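Local structure of probable 3-hydroxyisobutyrate dehydrogenase (Pseudomonas aeruginosa, 3OBB) at the interface of chains A and B and the interface of chains A and C. The protein catalyses the NAD-dependent oxidation of L-serine and methyl-L-serine, with low activity toward beta-hydroxyisobutyrate, and works as a homotetramer built as a dimer of dimers. Coordinates in Å, arbitrary orientation; residue numbers count along the deposited sequence, not the author numbering. Chains: chain A/B/C, Probable 3-hydroxyisobutyrate dehydrogenase.

Contact 1: the interface of chains A and B. Residues chain A 257-258, 261-264, 268; chain B 272, 275, 279.
The aliphatic stem of B:Arg275, projecting from helix 265-279 of chain B, forms the apolar centre of this subunit interface, laid along the loop that follows helix 243-260 of chain A. Its CB packs on the CB of A:Ser263 at 3.7 Å, and its CD lies 3.9 Å from the CA of A:Ala261. CG stands anti to the carbonyl carbon (chi1 -66°) and the chain bends at chi2, carrying the guanidinium to the end of helix 243-260. There CZ sits 3.8 Å from the CA of A:Gln258, NH1 meets the methyl of A:Ala257, and the carbonyl oxygen of A:Ala257 lies over one face of the group, toward its rim. The amide of A:Gln258 is turned steeply away from the guanidinium plane. B:Arg275 NH1 donates a hydrogen bond of 3.2 Å to A:Ser262 O, a backbone carbonyl that it meets in the carbonyl plane. One turn back on the same helix, the B:Ser272 carbonyl O accepts a 2.8 Å bond from the hydroxyl OG of A:Ser263, held anti to its backbone N (chi1 179°); the donor stands above the carbonyl plane. On the other side of B:Ser272, its OG is 2.7 Å from water 1, which also contacts the backbone N and OG1 of A:Thr264. A:Ser268 backs this residue, its OG donating to the A:Thr264 carbonyl O at 2.7 Å. At the opposite rim the bent chain of B:Lys279 passes the A:Ala261 carbonyl through CD. The site thus ties a helix of one subunit to a loop of the next, helping to hold the tetramer together.

Contact 2: the interface of chains A and C. Residues chain A 178, 263-265; chain C 189, 273, 294.
Apolar packing centres on A:Pro265, the first residue of helix 265-279 in chain A, at this interface between subunits of the tetramer. Its ring and that of C:Phe294 reach toward each other tip to tip. The proline CD is 3.5 Å from CE2 of the phenylalanine, while its CG lies at the edge of the aromatic ring, in plane, so that the face is not used for this contact. One face is instead occupied from within chain C by the CB of C:Glu189, which sits over the ring centre and probably helps to fix its tilt. From an oblique direction C:Leu273 adds its CD1 branch, 3.8 Å from the CG of A:Pro265.

An acidic group also enters this patch, the carboxylate of C:Glu189. Its CG is turned close to eclipsing the carbonyl carbon (chi1 95°), and the extended chain beyond carries the carboxylate from helix 168-196 past A:Pro265, the two side chains running in opposite directions. CD rests 3.8 Å from the CA of A:Thr264, and OE1 lies against the proline CD. On the other branch, OE2 is 4.0 Å from OE1 of A:Gln178, whose extended side chain crosses at about a right angle; this is a contact rather than a bond. The start of helix 265-279 beside the carboxylate may help to stabilise a negative charge.

Within this patch the chains are linked by two waters, bonded to each other. Water 2 lies between the carbonyl oxygens of A:Ser263 and C:Glu189. Water 3 joins the backbone N of A:Ser263 to the carbonyl O of C:Phe294, lying 2.9 Å from that N and 3.1 Å from that O.

Contact 1: the interface of chains A and B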
ATOM      1  N   ALA A 257     -15.024   7.834  -1.540  1.00 34.89           N
ATOM      2  CA  ALA A 257     -13.840   8.445  -0.941  1.00 34.77           C
ATOM      3  C   ALA A 257     -13.440   9.714  -1.706  1.00 35.63           C
ATOM      4  O   ALA A 257     -13.108  10.726  -1.089  1.00 35.49           O
ATOM      5  CB  ALA A 257     -12.695   7.455  -0.891  1.00 33.07           C
ATOM      6  N   GLN A 258     -13.523   9.688  -3.041  1.00 36.86           N
ATOM      7  CA  GLN A 258     -13.148  10.872  -3.828  1.00 37.96           C
ATOM      8  C   GLN A 258     -14.120  12.003  -3.491  1.00 39.52           C
ATOM      9  O   GLN A 258     -13.722  13.181  -3.374  1.00 39.47           O
ATOM     10  CB  GLN A 258     -13.143  10.563  -5.329  1.00 39.14           C
ATOM     11  CG  GLN A 258     -12.731  11.732  -6.269  1.00 40.62           C
ATOM     12  CD  GLN A 258     -13.859  12.730  -6.500  1.00 49.29           C
ATOM     13  OE1 GLN A 258     -15.045  12.404  -6.318  1.00 52.46           O
ATOM     14  NE2 GLN A 258     -13.507  13.954  -6.928  1.00 52.53           N
ATOM     15  N   ALA A 261     -13.108  13.255  -0.066  1.00 42.02           N
ATOM     16  CA  ALA A 261     -11.660  13.417   0.147  1.00 41.61           C
ATOM     17  C   ALA A 261     -11.183  12.552   1.311  1.00 40.93           C
ATOM     18  O   ALA A 261     -10.269  12.929   2.041  1.00 42.19           O
ATOM     19  CB  ALA A 261     -11.286  14.889   0.354  1.00 42.13           C
ATOM     20  N   SER A 262     -11.798  11.383   1.477  1.00 39.13           N
ATOM     21  CA  SER A 262     -11.396  10.457   2.513  1.00 37.92           C
ATOM     22  C   SER A 262     -10.199   9.615   2.024  1.00 36.55           C
ATOM     23  O   SER A 262     -10.185   9.145   0.892  1.00 36.96           O
ATOM     24  CB  SER A 262     -12.570   9.548   2.901  1.00 37.37           C
ATOM     25  OG  SER A 262     -13.693  10.311   3.307  1.00 39.35           O
ATOM     26  N   SER A 263      -9.209   9.433   2.886  1.00 35.14           N
ATOM     27  CA  SER A 263      -8.075   8.566   2.605  1.00 33.91           C
ATOM     28  C   SER A 263      -8.423   7.112   2.971  1.00 33.19           C
ATOM     29  O   SER A 263      -8.824   6.809   4.113  1.00 31.65           O
ATOM     30  CB  SER A 263      -6.853   9.034   3.399  1.00 33.47           C
ATOM     31  OG  SER A 263      -5.742   8.192   3.165  1.00 33.00           O
ATOM     32  N   THR A 264      -8.268   6.221   1.993  1.00 32.62           N
ATOM     33  CA  THR A 264      -8.547   4.788   2.190  1.00 32.54           C
ATOM     34  C   THR A 264      -7.354   3.883   1.803  1.00 32.26           C
ATOM     35  O   THR A 264      -7.444   3.079   0.848  1.00 31.72           O
ATOM     36  CB  THR A 264      -9.775   4.369   1.404  1.00 31.55           C
ATOM     37  OG1 THR A 264      -9.604   4.778   0.032  1.00 33.39           O
ATOM     38  CG2 THR A 264     -10.990   5.011   1.999  1.00 32.98           C
ATOM     39  N   SER A 268      -8.100   0.947  -0.805  1.00 30.33           N
ATOM     40  CA  SER A 268      -7.377   1.138  -2.089  1.00 31.67           C
ATOM     41  C   SER A 268      -6.364   0.033  -2.408  1.00 30.68           C
ATOM     42  O   SER A 268      -6.315  -0.454  -3.541  1.00 30.89           O
ATOM     43  CB  SER A 268      -6.623   2.487  -2.119  1.00 31.91           C
ATOM     44  OG  SER A 268      -7.530   3.524  -1.824  1.00 35.76           O
TER
ATOM     45  N   SER B 272      -3.840   7.786  -1.581  1.00 29.96           N
ATOM     46  CA  SER B 272      -4.133   7.730  -0.152  1.00 30.48           C
ATOM     47  C   SER B 272      -3.274   8.681   0.677  1.00 29.54           C
ATOM     48  O   SER B 272      -3.768   9.304   1.590  1.00 30.40           O
ATOM     49  CB  SER B 272      -3.989   6.294   0.346  1.00 31.79           C
ATOM     50  OG  SER B 272      -4.974   5.481  -0.320  1.00 33.91           O
ATOM     51  N   ARG B 275      -4.240  12.231   0.101  1.00 29.73           N
ATOM     52  CA  ARG B 275      -5.453  12.573   0.833  1.00 31.79           C
ATOM     53  C   ARG B 275      -5.169  12.879   2.306  1.00 31.74           C
ATOM     54  O   ARG B 275      -5.841  13.721   2.900  1.00 32.47           O
ATOM     55  CB  ARG B 275      -6.554  11.519   0.638  1.00 32.25           C
ATOM     56  CG  ARG B 275      -7.011  11.518  -0.826  1.00 34.31           C
ATOM     57  CD  ARG B 275      -8.490  11.373  -1.009  1.00 34.35           C
ATOM     58  NE  ARG B 275      -8.859  11.315  -2.427  1.00 33.54           N
ATOM     59  CZ  ARG B 275      -9.497  10.305  -3.015  1.00 33.78           C
ATOM     60  NH1 ARG B 275      -9.859   9.238  -2.321  1.00 34.51           N
ATOM     61  NH2 ARG B 275      -9.778  10.364  -4.311  1.00 34.68           N
ATOM     62  N   LYS B 279      -6.094  16.205   4.639  1.00 35.75           N
ATOM     63  CA  LYS B 279      -6.629  16.249   5.995  1.00 37.74           C
ATOM     64  C   LYS B 279      -5.765  17.189   6.837  1.00 37.89           C
ATOM     65  O   LYS B 279      -6.286  17.888   7.692  1.00 39.53           O
ATOM     66  CB  LYS B 279      -6.712  14.863   6.688  1.00 37.92           C
ATOM     67  CG  LYS B 279      -7.364  13.634   5.924  1.00 42.53           C
ATOM     68  CD  LYS B 279      -8.619  13.933   5.051  1.00 47.92           C
ATOM     69  CE  LYS B 279      -9.914  13.788   5.819  1.00 50.23           C
ATOM     70  NZ  LYS B 279     -10.902  14.837   5.378  1.00 54.40           N
TER
HETATM   71  O   HOH W   1      -7.275   6.869  -0.573  1.00 31.10           O

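Contact 2: the interface of chains A and C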
ATOM      1  N   GLN A 178     -15.925  -2.650   1.899  1.00 27.25           N
ATOM      2  CA  GLN A 178     -14.516  -2.300   1.842  1.00 27.35           C
ATOM      3  C   GLN A 178     -13.746  -2.822   3.072  1.00 27.09           C
ATOM      4  O   GLN A 178     -12.614  -3.328   2.965  1.00 25.20           O
ATOM      5  CB  GLN A 178     -14.311  -0.802   1.682  1.00 27.58           C
ATOM      6  CG  GLN A 178     -12.837  -0.457   1.480  1.00 28.64           C
ATOM      7  CD  GLN A 178     -12.610   1.037   1.204  1.00 31.30           C
ATOM      8  OE1 GLN A 178     -12.970   1.897   2.023  1.00 31.33           O
ATOM      9  NE2 GLN A 178     -12.002   1.341   0.071  1.00 31.67           N
ATOM     10  N   SER A 263      -9.209   9.433   2.886  1.00 35.14           N
ATOM     11  CA  SER A 263      -8.075   8.566   2.605  1.00 33.91           C
ATOM     12  C   SER A 263      -8.423   7.112   2.971  1.00 33.19           C
ATOM     13  O   SER A 263      -8.824   6.809   4.113  1.00 31.65           O
ATOM     14  CB  SER A 263      -6.853   9.034   3.399  1.00 33.47           C
ATOM     15  OG  SER A 263      -5.742   8.192   3.165  1.00 33.00           O
ATOM     16  N   THR A 264      -8.268   6.221   1.993  1.00 32.62           N
ATOM     17  CA  THR A 264      -8.547   4.788   2.190  1.00 32.54           C
ATOM     18  C   THR A 264      -7.354   3.883   1.803  1.00 32.26           C
ATOM     19  O   THR A 264      -7.444   3.079   0.848  1.00 31.72           O
ATOM     20  CB  THR A 264      -9.775   4.369   1.404  1.00 31.55           C
ATOM     21  OG1 THR A 264      -9.604   4.778   0.032  1.00 33.39           O
ATOM     22  CG2 THR A 264     -10.990   5.011   1.999  1.00 32.98           C
ATOM     23  N   PRO A 265      -6.236   3.994   2.558  1.00 33.05           N
ATOM     24  CA  PRO A 265      -5.046   3.252   2.139  1.00 32.34           C
ATOM     25  C   PRO A 265      -5.218   1.745   2.156  1.00 31.21           C
ATOM     26  O   PRO A 265      -4.689   1.061   1.278  1.00 30.49           O
ATOM     27  CB  PRO A 265      -3.958   3.713   3.115  1.00 32.99           C
ATOM     28  CG  PRO A 265      -4.679   4.309   4.285  1.00 34.08           C
ATOM     29  CD  PRO A 265      -5.994   4.809   3.774  1.00 33.07           C
TER
ATOM     30  N   GLU C 189     -10.523   3.785   8.988  1.00 27.09           N
ATOM     31  CA  GLU C 189     -10.699   4.382   7.677  1.00 28.53           C
ATOM     32  C   GLU C 189     -12.153   4.239   7.207  1.00 28.47           C
ATOM     33  O   GLU C 189     -12.681   5.133   6.515  1.00 28.95           O
ATOM     34  CB  GLU C 189      -9.712   3.766   6.665  1.00 28.14           C
ATOM     35  CG  GLU C 189     -10.249   2.640   5.839  1.00 29.46           C
ATOM     36  CD  GLU C 189      -9.202   2.086   4.819  1.00 29.15           C
ATOM     37  OE1 GLU C 189      -8.027   2.529   4.845  1.00 27.16           O
ATOM     38  OE2 GLU C 189      -9.587   1.224   3.993  1.00 28.20           O
ATOM     39  N   LEU C 273       2.062   3.236   8.165  1.00 28.72           N
ATOM     40  CA  LEU C 273       1.103   4.184   8.749  1.00 29.26           C
ATOM     41  C   LEU C 273       1.372   4.409  10.245  1.00 28.86           C
ATOM     42  O   LEU C 273       1.324   5.557  10.740  1.00 28.87           O
ATOM     43  CB  LEU C 273      -0.337   3.721   8.488  1.00 27.35           C
ATOM     44  CG  LEU C 273      -0.739   3.689   6.987  1.00 31.53           C
ATOM     45  CD1 LEU C 273      -2.148   3.150   6.822  1.00 28.21           C
ATOM     46  CD2 LEU C 273      -0.620   5.101   6.222  1.00 30.72           C
ATOM     47  N   PHE C 294      -7.220   9.826   9.601  1.00 33.82           N
ATOM     48  CA  PHE C 294      -8.410   9.906   8.730  1.00 34.71           C
ATOM     49  C   PHE C 294      -9.450  10.936   9.120  1.00 37.35           C
ATOM     50  O   PHE C 294     -10.265  11.325   8.275  1.00 37.96           O
ATOM     51  CB  PHE C 294      -9.079   8.534   8.642  1.00 33.85           C
ATOM     52  CG  PHE C 294      -8.115   7.428   8.373  1.00 33.25           C
ATOM     53  CD1 PHE C 294      -7.754   6.550   9.387  1.00 31.58           C
ATOM     54  CD2 PHE C 294      -7.546   7.292   7.116  1.00 32.73           C
ATOM     55  CE1 PHE C 294      -6.862   5.527   9.152  1.00 32.57           C
ATOM     56  CE2 PHE C 294      -6.630   6.274   6.867  1.00 35.00           C
ATOM     57  CZ  PHE C 294      -6.285   5.395   7.894  1.00 35.52           C
TER
HETATM   58  O   HOH W   2     -11.290   7.418   5.410  1.00 27.85           O
HETATM   59  O   HOH W   3     -10.249   9.844   5.576  1.00 42.33           O

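The centres of contact 1 and contact 2, taken over their C-alpha atoms, are about 6 Å apart, and both include A:Ser263 and A:Thr264. One short stretch between helices 243-260 and 265-279 of chain A therefore meets two neighbouring subunits, chain B in contact 1 and chain C in contact 2. Helix 265-279 takes part from all three chains. Such a junction suits a dimer of dimers, since a shift at one interface could be felt at the other. The active-site A:Lys173, about 16 Å and 15 Å from the respective centres, shares helix 168-196 with A:Gln178 of contact 2; the structure alone does not show an effect on catalysis.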